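Local coordinates for dipicolinate synthase subunit B (Bacillus halodurans, PDB 3LQK), which probably serves as the flavoprotein-family subunit of dipicolinate synthase, the enzyme that makes the dipicolinic acid of bacterial spores, at residues F154-Q159 with P177-A182; F12-S17 with H22-Q27; D73-A78 with V112-K117. All coordinates share one frame; numbering follows the deposited sequence.

How the contacts relate
From the N terminus, contact 2 comes first: residues 12-17 take in the end of strand 9-13, and a four-residue gap leads to 22-27 at the start of helix 25-33. Contact 3 then closes a much longer loop of 33 residues, bringing the short helix 75-78 against helix 111-121. Contact 1 is last, joining strand 152-159 to helix 176-184 across 17 residues. The three follow one another along the chain, with neither nesting nor crossing. Contact 2 touches both others: Gln27 packs on Pro177 of contact 1, which reaches the same sheet, and residues 13-15 pack on Val112 of contact 3. Contacts 1 and 3 lie on opposite sides of the chain's centre.

Contact 1 of 3, residues F154-Q159 with P177-A182; sequences FIPFGQ and PETIEA
Thr179 meets residues 154-156 without lying on either face of a phenyl ring. The Phe154 side chain leaves its backbone away from helix 176-184 and packs on Ile143, Leu146 and Met147 of helix 140-147, and the residue meets Thr179 through its carbonyl group instead. The Phe157 ring has Ile155 O at its edge, in the ring plane, and takes no part in the contact. Thr179 supplies more than half of the 123 Å² buried between the segments and works with both branches. Its methyl CG2 lies 3.5 Å from Phe154 O, a carbonyl that accepts a hydrogen bond from Gln188 NE2. The hydroxyl OG1 sits 3.2 Å from Pro156 CD, the pyrrolidine ring and the threonine lying alongside, pointing opposite ways, and 3.6 Å from Ile155 CA. With OG1 anti to the carbonyl carbon and beside the backbone N (chi1 -54°), the hydroxyl bonds back to Ala175 O, which satisfies it within a buried, carbon-lined spot. An alanine here would lose both OG1 and CG2, and is likely to open a gap beside Pro156 and Phe154 O while depriving Ala175 O of its hydroxyl partner. Thr179 thus sets helix 176-184 against the break in strand 152-159. Thr179 and Ile155 both touch Val127 of the adjacent strand 126-132, while Pro177 and Ile180 on the same helix pack against helix 25-33.

Contact 2 of 3, residues F12-S17 with H22-Q27; sequences FGLTGS and HEVLPQ. With PO4 (phosphate ion), chain B.
Two methyl groups meet unusually closely here: Leu14 CD2 is 3.4 Å from Val24 CG2, tighter than normal van der Waals contact. The valine torsion (chi1 -60°) places CG2 between the backbone N and the carbonyl carbon, and this branch meets the leucine side chain running the other way. Phe12 reaches the same valine from the strand, its CZ 4.0 Å from Val24 CB and 3.8 Å from Val24 O. CG of Phe12 stands anti to the backbone N (chi1 -156°), and the far end of the ring lies against the beginning of helix 25-33; Met28 and Leu31 of that helix touch it too. Thr15 OG1 is held by Pro94 O and Thr96 N, and Gly16 N donates a bent hydrogen bond (136°) to phosphate O3 at 2.9 Å. The backbone angles of Gly16 would press a CB against the preceding carbonyl O, so a side chain would not fit. Asn98 ND2 and Ser99 OG also hydrogen-bond the phosphate, probably an ion from the crystallisation liquor. Strand 9-13, its glycine-containing loop and helix 25-33 open a beta-alpha-beta unit of the Rossmann-like flavoprotein fold, and the bound anion is consistent with a site for a cofactor phosphate.

Contact 3 of 3, residues D73-A78 with V112-K117; sequences DSMVKA and VLMGAK
Met75 and Ala78, both on one short helix, are the residues of 73-78 that touch Met114; the residues before them shape the start of that helix. Asp73 receives Lys77 NZ on OD1 at 3.0 Å in a salt bridge, approached on the syn side and 21° out of the carboxylate plane, while its OD2 accepts from Val46 N. Ser74 is the N-cap: its OG accepts from Lys77 N at 3.1 Å, with an N-H...O angle of 155°. Met75, present as selenomethionine like Met114, begins the cross-contact. Its chain bends at both outer torsions and swings its end nearer to helix 111-121, where CE meets Met114 CE at 3.4 Å, a tight methyl-to-methyl approach between side chains crossing at about a right angle. Ala78 closes the segment with its methyl pointing at the other helix, 3.6 Å from Met114 CG and 4.3 Å from Gly115 N. The Met114 chain sets out with CG anti to its backbone N (chi1 176°), which lays CG against the alanine before the chain turns back to meet Met75. Phe41 of strand 37-41 also touches Ala78. The side-chain bonds of Asp73, Ser74 and Lys77 are made around the helix start or, for Asp73 OD2, to Val46, whereas the helices meet through methyl and methylene groups, so their union rests on apolar packing with no directional bond between the segments.

Contact 1 of 3, residues F154-Q159 with P177-A182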
ATOM      1  N   PHE A 154     -16.842  10.123   6.889  1.00  9.88           N
ATOM      2  CA  PHE A 154     -16.868  11.095   5.793  1.00 10.31           C
ATOM      3  C   PHE A 154     -18.220  11.805   5.636  1.00 10.27           C
ATOM      4  O   PHE A 154     -19.284  11.157   5.674  1.00 10.84           O
ATOM      5  CB  PHE A 154     -16.491  10.398   4.471  1.00 10.46           C
ATOM      6  CG  PHE A 154     -15.007  10.212   4.265  1.00  9.24           C
ATOM      7  CD1 PHE A 154     -14.288   9.316   5.034  1.00 12.07           C
ATOM      8  CD2 PHE A 154     -14.316  10.969   3.316  1.00 14.96           C
ATOM      9  CE1 PHE A 154     -12.941   9.154   4.865  1.00 12.94           C
ATOM     10  CE2 PHE A 154     -12.930  10.837   3.164  1.00 13.79           C
ATOM     11  CZ  PHE A 154     -12.255   9.913   3.911  1.00 14.08           C
ATOM     12  N   ILE A 155     -18.187  13.142   5.551  1.00  9.71           N
ATOM     13  CA  ILE A 155     -19.331  13.911   5.175  1.00  9.11           C
ATOM     14  C   ILE A 155     -19.628  13.441   3.734  1.00 10.12           C
ATOM     15  O   ILE A 155     -18.719  13.292   2.922  1.00 10.53           O
ATOM     16  CB  ILE A 155     -19.057  15.404   5.153  1.00  9.89           C
ATOM     17  CG1 ILE A 155     -18.594  15.937   6.530  1.00 10.14           C
ATOM     18  CG2 ILE A 155     -20.289  16.197   4.621  1.00  8.58           C
ATOM     19  CD1 ILE A 155     -18.083  17.413   6.465  1.00 12.03           C
ATOM     20  N   PRO A 156     -20.887  13.159   3.434  1.00  9.30           N
ATOM     21  CA  PRO A 156     -21.208  12.615   2.141  1.00  9.73           C
ATOM     22  C   PRO A 156     -20.642  13.472   1.043  1.00  9.19           C
ATOM     23  O   PRO A 156     -20.618  14.725   1.156  1.00  9.37           O
ATOM     24  CB  PRO A 156     -22.758  12.667   2.132  1.00 10.24           C
ATOM     25  CG  PRO A 156     -23.099  12.369   3.491  1.00 11.44           C
ATOM     26  CD  PRO A 156     -22.031  13.054   4.356  1.00  9.49           C
ATOM     27  N   PHE A 157     -20.193  12.830  -0.018  1.00  9.93           N
ATOM     28  CA  PHE A 157     -19.453  13.528  -1.073  1.00 10.09           C
ATOM     29  C   PHE A 157     -19.790  12.975  -2.510  1.00 11.38           C
ATOM     30  O   PHE A 157     -20.448  11.927  -2.687  1.00 11.51           O
ATOM     31  CB  PHE A 157     -17.956  13.437  -0.779  1.00 10.46           C
ATOM     32  CG  PHE A 157     -17.419  11.988  -0.750  1.00 11.26           C
ATOM     33  CD1 PHE A 157     -17.063  11.330  -1.917  1.00 10.42           C
ATOM     34  CD2 PHE A 157     -17.283  11.314   0.438  1.00 10.75           C
ATOM     35  CE1 PHE A 157     -16.594  10.018  -1.886  1.00 12.58           C
ATOM     36  CE2 PHE A 157     -16.773  10.018   0.452  1.00 14.55           C
ATOM     37  CZ  PHE A 157     -16.455   9.378  -0.704  1.00 12.19           C
ATOM     38  N   GLY A 158     -19.263  13.646  -3.516  1.00 10.90           N
ATOM     39  CA  GLY A 158     -19.575  13.315  -4.896  1.00 11.52           C
ATOM     40  C   GLY A 158     -18.710  14.112  -5.826  1.00 10.69           C
ATOM     41  O   GLY A 158     -17.942  14.964  -5.375  1.00 10.99           O
ATOM     42  N   GLN A 159     -18.847  13.860  -7.124  1.00 11.48           N
ATOM     43  CA  GLN A 159     -18.077  14.584  -8.105  1.00 12.60           C
ATOM     44  C   GLN A 159     -18.699  15.954  -8.309  1.00 14.25           C
ATOM     45  O   GLN A 159     -19.886  16.063  -8.643  1.00 14.42           O
ATOM     46  CB  GLN A 159     -18.074  13.889  -9.421  1.00 13.11           C
ATOM     47  CG  GLN A 159     -17.305  12.588  -9.466  1.00 13.20           C
ATOM     48  CD  GLN A 159     -17.383  11.958 -10.865  1.00 13.15           C
ATOM     49  OE1 GLN A 159     -18.370  11.300 -11.233  1.00 10.68           O
ATOM     50  NE2 GLN A 159     -16.317  12.149 -11.639  1.00  7.33           N
ATOM     51  N   PRO A 177     -23.609  18.265  10.167  1.00 14.76           N
ATOM     52  CA  PRO A 177     -24.138  17.898  11.463  1.00 14.49           C
ATOM     53  C   PRO A 177     -24.679  16.522  11.560  1.00 13.75           C
ATOM     54  O   PRO A 177     -24.489  15.848  12.543  1.00 13.83           O
ATOM     55  CB  PRO A 177     -25.266  18.917  11.691  1.00 15.50           C
ATOM     56  CG  PRO A 177     -24.789  20.124  10.941  1.00 15.69           C
ATOM     57  CD  PRO A 177     -24.233  19.477   9.659  1.00 14.49           C
ATOM     58  N   GLU A 178     -25.381  16.107  10.546  1.00 13.40           N
ATOM     59  CA  GLU A 178     -25.872  14.746  10.473  1.00 13.67           C
ATOM     60  C   GLU A 178     -24.725  13.730  10.512  1.00 11.57           C
ATOM     61  O   GLU A 178     -24.851  12.696  11.163  1.00 12.24           O
ATOM     62  CB  GLU A 178     -26.644  14.553   9.155  1.00 14.40           C
ATOM     63  CG  GLU A 178     -27.967  15.296   9.068  1.00 20.55           C
ATOM     64  CD  GLU A 178     -27.910  16.818   8.616  1.00 25.51           C
ATOM     65  OE1 GLU A 178     -26.804  17.410   8.460  1.00 20.25           O
ATOM     66  OE2 GLU A 178     -29.042  17.427   8.467  1.00 32.14           O
ATOM     67  N   THR A 179     -23.629  14.013   9.810  1.00 10.51           N
ATOM     68  CA  THR A 179     -22.458  13.138   9.817  1.00 10.50           C
ATOM     69  C   THR A 179     -21.866  13.066  11.206  1.00 11.23           C
ATOM     70  O   THR A 179     -21.485  11.989  11.693  1.00 11.48           O
ATOM     71  CB  THR A 179     -21.432  13.580   8.781  1.00 11.44           C
ATOM     72  OG1 THR A 179     -22.094  13.667   7.495  1.00 12.10           O
ATOM     73  CG2 THR A 179     -20.217  12.632   8.677  1.00  5.55           C
ATOM     74  N   ILE A 180     -21.817  14.191  11.902  1.00 13.49           N
ATOM     75  CA  ILE A 180     -21.315  14.169  13.301  1.00 14.20           C
ATOM     76  C   ILE A 180     -22.257  13.314  14.163  1.00 14.77           C
ATOM     77  O   ILE A 180     -21.792  12.481  14.950  1.00 14.23           O
ATOM     78  CB  ILE A 180     -21.132  15.610  13.938  1.00 14.69           C
ATOM     79  CG1 ILE A 180     -20.110  16.408  13.121  1.00 14.92           C
ATOM     80  CG2 ILE A 180     -20.653  15.503  15.418  1.00 12.27           C
ATOM     81  CD1 ILE A 180     -19.687  17.770  13.643  1.00 16.75           C
ATOM     82  N   GLU A 181     -23.553  13.518  14.008  1.00 14.36           N
ATOM     83  CA  GLU A 181     -24.502  12.778  14.837  1.00 16.24           C
ATOM     84  C   GLU A 181     -24.350  11.250  14.677  1.00 14.63           C
ATOM     85  O   GLU A 181     -24.415  10.495  15.677  1.00 14.62           O
ATOM     86  CB  GLU A 181     -25.912  13.164  14.500  1.00 17.54           C
ATOM     87  CG  GLU A 181     -26.939  12.646  15.458  1.00 26.33           C
ATOM     88  CD  GLU A 181     -28.355  12.493  14.833  1.00 39.21           C
ATOM     89  OE1 GLU A 181     -29.182  11.737  15.427  1.00 47.13           O
ATOM     90  OE2 GLU A 181     -28.651  13.108  13.756  1.00 45.28           O
ATOM     91  N   ALA A 182     -24.140  10.795  13.451  1.00 11.02           N
ATOM     92  CA  ALA A 182     -23.980   9.376  13.224  1.00 11.65           C
ATOM     93  C   ALA A 182     -22.594   8.919  13.720  1.00 11.02           C
ATOM     94  O   ALA A 182     -22.459   7.821  14.321  1.00 11.42           O
ATOM     95  CB  ALA A 182     -24.220   8.992  11.765  1.00  9.82           C
TER

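Contact 2 of 3, residues F12-S17 with H22-Q27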
ATOM      1  N   PHE A  12     -13.037  21.847  15.141  1.00 11.83           N
ATOM      2  CA  PHE A  12     -13.359  22.187  13.725  1.00 12.67           C
ATOM      3  C   PHE A  12     -12.098  22.748  13.084  1.00 13.24           C
ATOM      4  O   PHE A  12     -11.738  23.911  13.241  1.00 13.09           O
ATOM      5  CB  PHE A  12     -14.511  23.191  13.680  1.00 12.50           C
ATOM      6  CG  PHE A  12     -15.288  23.193  12.401  1.00 14.28           C
ATOM      7  CD1 PHE A  12     -16.651  23.010  12.427  1.00 13.03           C
ATOM      8  CD2 PHE A  12     -14.663  23.441  11.171  1.00 14.15           C
ATOM      9  CE1 PHE A  12     -17.394  23.031  11.251  1.00 12.92           C
ATOM     10  CE2 PHE A  12     -15.385  23.430   9.978  1.00 14.95           C
ATOM     11  CZ  PHE A  12     -16.751  23.242  10.020  1.00 14.93           C
ATOM     12  N   GLY A  13     -11.396  21.877  12.404  1.00 13.88           N
ATOM     13  CA  GLY A  13     -10.211  22.245  11.655  1.00 14.32           C
ATOM     14  C   GLY A  13     -10.440  22.549  10.201  1.00 13.86           C
ATOM     15  O   GLY A  13     -11.193  21.875   9.491  1.00 14.89           O
ATOM     16  N   LEU A  14      -9.756  23.589   9.764  1.00 14.29           N
ATOM     17  CA  LEU A  14      -9.839  24.137   8.420  1.00 13.71           C
ATOM     18  C   LEU A  14      -8.513  23.949   7.754  1.00 13.59           C
ATOM     19  O   LEU A  14      -7.432  24.304   8.309  1.00 10.73           O
ATOM     20  CB  LEU A  14     -10.171  25.609   8.528  1.00 13.85           C
ATOM     21  CG  LEU A  14     -11.395  25.904   9.424  1.00 16.32           C
ATOM     22  CD1 LEU A  14     -11.413  27.359   9.947  1.00 21.06           C
ATOM     23  CD2 LEU A  14     -12.642  25.654   8.617  1.00 18.70           C
ATOM     24  N   THR A  15      -8.548  23.382   6.567  1.00 15.21           N
ATOM     25  CA  THR A  15      -7.303  23.304   5.802  1.00 16.43           C
ATOM     26  C   THR A  15      -7.398  24.054   4.458  1.00 17.89           C
ATOM     27  O   THR A  15      -8.479  24.238   3.937  1.00 17.87           O
ATOM     28  CB  THR A  15      -6.891  21.815   5.545  1.00 16.53           C
ATOM     29  OG1 THR A  15      -7.805  21.199   4.624  1.00 13.96           O
ATOM     30  CG2 THR A  15      -6.822  21.003   6.845  1.00 13.96           C
ATOM     31  N   GLY A  16      -6.257  24.370   3.856  1.00 20.09           N
ATOM     32  CA  GLY A  16      -6.233  24.885   2.476  1.00 23.17           C
ATOM     33  C   GLY A  16      -6.334  26.404   2.468  1.00 26.04           C
ATOM     34  O   GLY A  16      -6.143  27.013   3.506  1.00 26.11           O
ATOM     35  N   SER A  17      -6.678  27.013   1.322  1.00 29.69           N
ATOM     36  CA  SER A  17      -6.788  28.505   1.218  1.00 31.52           C
ATOM     37  C   SER A  17      -7.912  29.132   2.097  1.00 33.18           C
ATOM     38  O   SER A  17      -9.068  28.639   2.125  1.00 30.98           O
ATOM     39  CB  SER A  17      -6.990  28.941  -0.237  1.00 31.79           C
ATOM     40  OG  SER A  17      -7.270  30.342  -0.311  1.00 32.78           O
ATOM     41  N   HIS A  22     -15.811  29.941   3.246  1.00 29.60           N
ATOM     42  CA  HIS A  22     -17.189  30.434   3.242  1.00 30.27           C
ATOM     43  C   HIS A  22     -18.197  29.266   3.097  1.00 29.26           C
ATOM     44  O   HIS A  22     -19.384  29.395   3.414  1.00 27.45           O
ATOM     45  CB  HIS A  22     -17.421  31.491   2.161  1.00 30.81           C
ATOM     46  CG  HIS A  22     -17.342  30.946   0.779  1.00 36.10           C
ATOM     47  ND1 HIS A  22     -18.441  30.422   0.119  1.00 40.92           N
ATOM     48  CD2 HIS A  22     -16.283  30.792  -0.062  1.00 41.50           C
ATOM     49  CE1 HIS A  22     -18.064  30.002  -1.085  1.00 44.30           C
ATOM     50  NE2 HIS A  22     -16.759  30.201  -1.214  1.00 43.70           N
ATOM     51  N   GLU A  23     -17.722  28.143   2.599  1.00 27.94           N
ATOM     52  CA  GLU A  23     -18.571  26.958   2.498  1.00 28.41           C
ATOM     53  C   GLU A  23     -18.696  26.182   3.828  1.00 25.77           C
ATOM     54  O   GLU A  23     -19.693  25.470   4.026  1.00 27.91           O
ATOM     55  CB  GLU A  23     -18.024  26.066   1.382  1.00 30.27           C
ATOM     56  CG  GLU A  23     -16.516  25.675   1.572  1.00 35.83           C
ATOM     57  CD  GLU A  23     -15.724  25.604   0.252  1.00 43.73           C
ATOM     58  OE1 GLU A  23     -16.128  26.259  -0.760  1.00 46.24           O
ATOM     59  OE2 GLU A  23     -14.685  24.880   0.250  1.00 48.49           O
ATOM     60  N   VAL A  24     -17.757  26.345   4.770  1.00 20.77           N
ATOM     61  CA  VAL A  24     -17.856  25.602   6.048  1.00 18.53           C
ATOM     62  C   VAL A  24     -18.200  26.473   7.254  1.00 17.23           C
ATOM     63  O   VAL A  24     -18.731  25.952   8.186  1.00 16.77           O
ATOM     64  CB  VAL A  24     -16.585  24.754   6.364  1.00 18.50           C
ATOM     65  CG1 VAL A  24     -16.349  23.729   5.283  1.00 17.34           C
ATOM     66  CG2 VAL A  24     -15.308  25.695   6.499  1.00 17.46           C
ATOM     67  N   LEU A  25     -17.919  27.787   7.261  1.00 15.57           N
ATOM     68  CA  LEU A  25     -18.198  28.605   8.486  1.00 15.80           C
ATOM     69  C   LEU A  25     -19.682  28.610   8.881  1.00 14.78           C
ATOM     70  O   LEU A  25     -20.002  28.579  10.056  1.00 14.36           O
ATOM     71  CB  LEU A  25     -17.687  30.049   8.337  1.00 15.95           C
ATOM     72  CG  LEU A  25     -16.131  30.111   8.340  1.00 17.70           C
ATOM     73  CD1 LEU A  25     -15.615  31.532   8.106  1.00 20.05           C
ATOM     74  CD2 LEU A  25     -15.572  29.509   9.619  1.00 19.13           C
ATOM     75  N   PRO A  26     -20.594  28.620   7.889  1.00 14.28           N
ATOM     76  CA  PRO A  26     -22.010  28.491   8.243  1.00 14.80           C
ATOM     77  C   PRO A  26     -22.303  27.160   8.964  1.00 15.28           C
ATOM     78  O   PRO A  26     -23.250  27.088   9.798  1.00 15.04           O
ATOM     79  CB  PRO A  26     -22.725  28.570   6.889  1.00 14.98           C
ATOM     80  CG  PRO A  26     -21.760  29.351   5.997  1.00 13.46           C
ATOM     81  CD  PRO A  26     -20.403  28.916   6.465  1.00 14.18           C
ATOM     82  N   GLN A  27     -21.517  26.120   8.663  1.00 14.30           N
ATOM     83  CA  GLN A  27     -21.727  24.833   9.360  1.00 13.99           C
ATOM     84  C   GLN A  27     -21.142  24.880  10.766  1.00 14.47           C
ATOM     85  O   GLN A  27     -21.723  24.305  11.714  1.00 13.57           O
ATOM     86  CB  GLN A  27     -21.137  23.676   8.575  1.00 13.49           C
ATOM     87  CG  GLN A  27     -21.725  23.507   7.201  1.00 11.84           C
ATOM     88  CD  GLN A  27     -23.236  23.506   7.230  1.00 14.72           C
ATOM     89  OE1 GLN A  27     -23.876  22.880   8.100  1.00 15.63           O
ATOM     90  NE2 GLN A  27     -23.823  24.225   6.302  1.00 13.16           N
TER
HETATM   91  P   PO4 B 200      -2.841  22.297   3.150  1.00 63.68           P
HETATM   92  O1  PO4 B 200      -3.315  22.621   1.739  1.00 63.47           O
HETATM   93  O2  PO4 B 200      -1.423  22.790   3.390  1.00 66.75           O
HETATM   94  O3  PO4 B 200      -3.699  22.966   4.214  1.00 64.99           O
HETATM   95  O4  PO4 B 200      -2.854  20.805   3.357  1.00 65.46           O

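Contact 3 of 3, residues D73-A78 with V112-K117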
ATOM      1  N   ASP A  73      -3.778  27.118  16.770  1.00 15.50           N
ATOM      2  CA  ASP A  73      -2.956  27.390  15.629  1.00 17.01           C
ATOM      3  C   ASP A  73      -1.493  26.991  15.788  1.00 17.83           C
ATOM      4  O   ASP A  73      -0.670  27.456  15.043  1.00 17.26           O
ATOM      5  CB  ASP A  73      -3.040  28.860  15.278  1.00 17.91           C
ATOM      6  CG  ASP A  73      -2.483  29.781  16.365  1.00 20.32           C
ATOM      7  OD1 ASP A  73      -2.206  29.327  17.501  1.00 19.72           O
ATOM      8  OD2 ASP A  73      -2.346  30.990  16.047  1.00 23.65           O
ATOM      9  N   SER A  74      -1.196  26.075  16.719  1.00 18.75           N
ATOM     10  CA  SER A  74       0.174  25.619  16.965  1.00 18.55           C
ATOM     11  C   SER A  74       0.110  24.200  17.512  1.00 19.01           C
ATOM     12  O   SER A  74      -0.932  23.788  18.060  1.00 19.12           O
ATOM     13  CB  SER A  74       0.855  26.510  18.015  1.00 19.00           C
ATOM     14  OG  SER A  74       0.255  26.310  19.294  1.00 19.33           O
HETATM   15  N   MSE A  75       1.223  23.477  17.394  1.00 18.68           N
HETATM   16  CA  MSE A  75       1.326  22.123  17.913  1.00 19.53           C
HETATM   17  C   MSE A  75       1.167  22.090  19.416  1.00 18.33           C
HETATM   18  O   MSE A  75       0.475  21.228  19.921  1.00 17.91           O
HETATM   19  CB  MSE A  75       2.662  21.441  17.532  1.00 20.83           C
HETATM   20  CG  MSE A  75       2.987  21.382  16.050  1.00 24.29           C
HETATM   21 SE   MSE A  75       1.488  20.577  15.062  1.00 31.01          SE
HETATM   22  CE  MSE A  75       2.200  18.756  14.829  1.00 26.67           C
ATOM     23  N   VAL A  76       1.787  23.038  20.117  1.00 17.93           N
ATOM     24  CA  VAL A  76       1.677  23.175  21.577  0.50 18.25           C
ATOM     25  C   VAL A  76       0.237  23.293  22.028  1.00 18.04           C
ATOM     26  O   VAL A  76      -0.175  22.733  23.030  1.00 17.41           O
ATOM     27  CB  VAL A  76       2.373  24.470  22.075  0.50 18.45           C
ATOM     28  CG1 VAL A  76       2.069  24.739  23.578  0.50 18.99           C
ATOM     29  CG2 VAL A  76       3.819  24.397  21.846  0.50 18.38           C
ATOM     30  N   LYS A  77      -0.527  24.108  21.305  1.00 18.30           N
ATOM     31  CA  LYS A  77      -1.938  24.301  21.656  1.00 18.79           C
ATOM     32  C   LYS A  77      -2.829  23.081  21.339  1.00 18.15           C
ATOM     33  O   LYS A  77      -3.870  22.864  21.995  1.00 19.37           O
ATOM     34  CB  LYS A  77      -2.488  25.548  20.942  1.00 19.25           C
ATOM     35  CG  LYS A  77      -2.148  26.897  21.644  1.00 21.14           C
ATOM     36  CD  LYS A  77      -2.506  28.065  20.727  1.00 22.93           C
ATOM     37  CE  LYS A  77      -2.047  29.439  21.284  1.00 26.52           C
ATOM     38  NZ  LYS A  77      -2.235  30.484  20.227  1.00 25.44           N
ATOM     39  N   ALA A  78      -2.438  22.294  20.337  1.00 16.58           N
ATOM     40  CA  ALA A  78      -3.237  21.148  19.868  1.00 15.75           C
ATOM     41  C   ALA A  78      -3.033  19.936  20.709  1.00 17.02           C
ATOM     42  O   ALA A  78      -3.940  19.140  20.881  1.00 15.21           O
ATOM     43  CB  ALA A  78      -2.909  20.806  18.389  1.00 15.61           C
ATOM     44  N   VAL A 112      -4.112  21.049  12.871  1.00 10.48           N
ATOM     45  CA  VAL A 112      -5.323  20.328  12.519  1.00 10.23           C
ATOM     46  C   VAL A 112      -5.126  18.813  12.609  1.00 10.66           C
ATOM     47  O   VAL A 112      -5.916  18.077  13.189  1.00  9.37           O
ATOM     48  CB  VAL A 112      -5.830  20.750  11.084  1.00 10.44           C
ATOM     49  CG1 VAL A 112      -7.046  19.913  10.662  1.00  9.30           C
ATOM     50  CG2 VAL A 112      -6.264  22.251  11.025  1.00 10.76           C
ATOM     51  N   LEU A 113      -4.042  18.330  12.031  1.00 11.66           N
ATOM     52  CA  LEU A 113      -3.786  16.893  12.011  1.00 11.80           C
ATOM     53  C   LEU A 113      -3.443  16.438  13.401  1.00 11.92           C
ATOM     54  O   LEU A 113      -3.700  15.285  13.757  1.00 10.72           O
ATOM     55  CB  LEU A 113      -2.664  16.561  11.033  1.00 11.63           C
ATOM     56  CG  LEU A 113      -3.019  16.849   9.566  1.00 16.18           C
ATOM     57  CD1 LEU A 113      -1.815  16.607   8.726  1.00 18.47           C
ATOM     58  CD2 LEU A 113      -4.236  16.016   9.072  1.00 19.92           C
HETATM   59  N   MSE A 114      -2.852  17.318  14.206  1.00 11.69           N
HETATM   60  CA  MSE A 114      -2.582  16.923  15.612  1.00 12.22           C
HETATM   61  C   MSE A 114      -3.873  16.804  16.388  1.00 11.65           C
HETATM   62  O   MSE A 114      -4.035  15.884  17.177  1.00 10.97           O
HETATM   63  CB  MSE A 114      -1.597  17.890  16.251  1.00 12.83           C
HETATM   64  CG  MSE A 114      -1.316  17.646  17.691  1.00 18.75           C
HETATM   65 SE   MSE A 114      -0.382  15.916  17.930  0.75 23.33          SE
HETATM   66  CE  MSE A 114       1.296  16.367  17.124  1.00 21.84           C
ATOM     67  N   GLY A 115      -4.852  17.703  16.129  1.00 12.81           N
ATOM     68  CA  GLY A 115      -6.160  17.553  16.730  1.00 11.97           C
ATOM     69  C   GLY A 115      -6.822  16.204  16.396  1.00 11.81           C
ATOM     70  O   GLY A 115      -7.402  15.538  17.262  1.00 11.06           O
ATOM     71  N   ALA A 116      -6.727  15.824  15.137  1.00 10.61           N
ATOM     72  CA  ALA A 116      -7.266  14.555  14.666  1.00 11.79           C
ATOM     73  C   ALA A 116      -6.550  13.375  15.349  1.00 11.47           C
ATOM     74  O   ALA A 116      -7.184  12.457  15.865  1.00 12.95           O
ATOM     75  CB  ALA A 116      -7.138  14.455  13.117  1.00 11.19           C
ATOM     76  N   LYS A 117      -5.233  13.422  15.369  1.00 13.20           N
ATOM     77  CA  LYS A 117      -4.426  12.367  16.048  1.00 13.54           C
ATOM     78  C   LYS A 117      -4.795  12.275  17.514  1.00 12.24           C
ATOM     79  O   LYS A 117      -5.006  11.197  18.024  1.00 13.61           O
ATOM     80  CB  LYS A 117      -2.921  12.611  15.858  1.00 13.80           C
ATOM     81  CG  LYS A 117      -1.988  11.452  16.278  1.00 16.03           C
ATOM     82  CD  LYS A 117      -0.533  11.924  16.422  1.00 19.40           C
ATOM     83  CE  LYS A 117       0.426  10.750  16.759  1.00 20.90           C
ATOM     84  NZ  LYS A 117       1.868  11.159  16.934  1.00 25.23           N
TER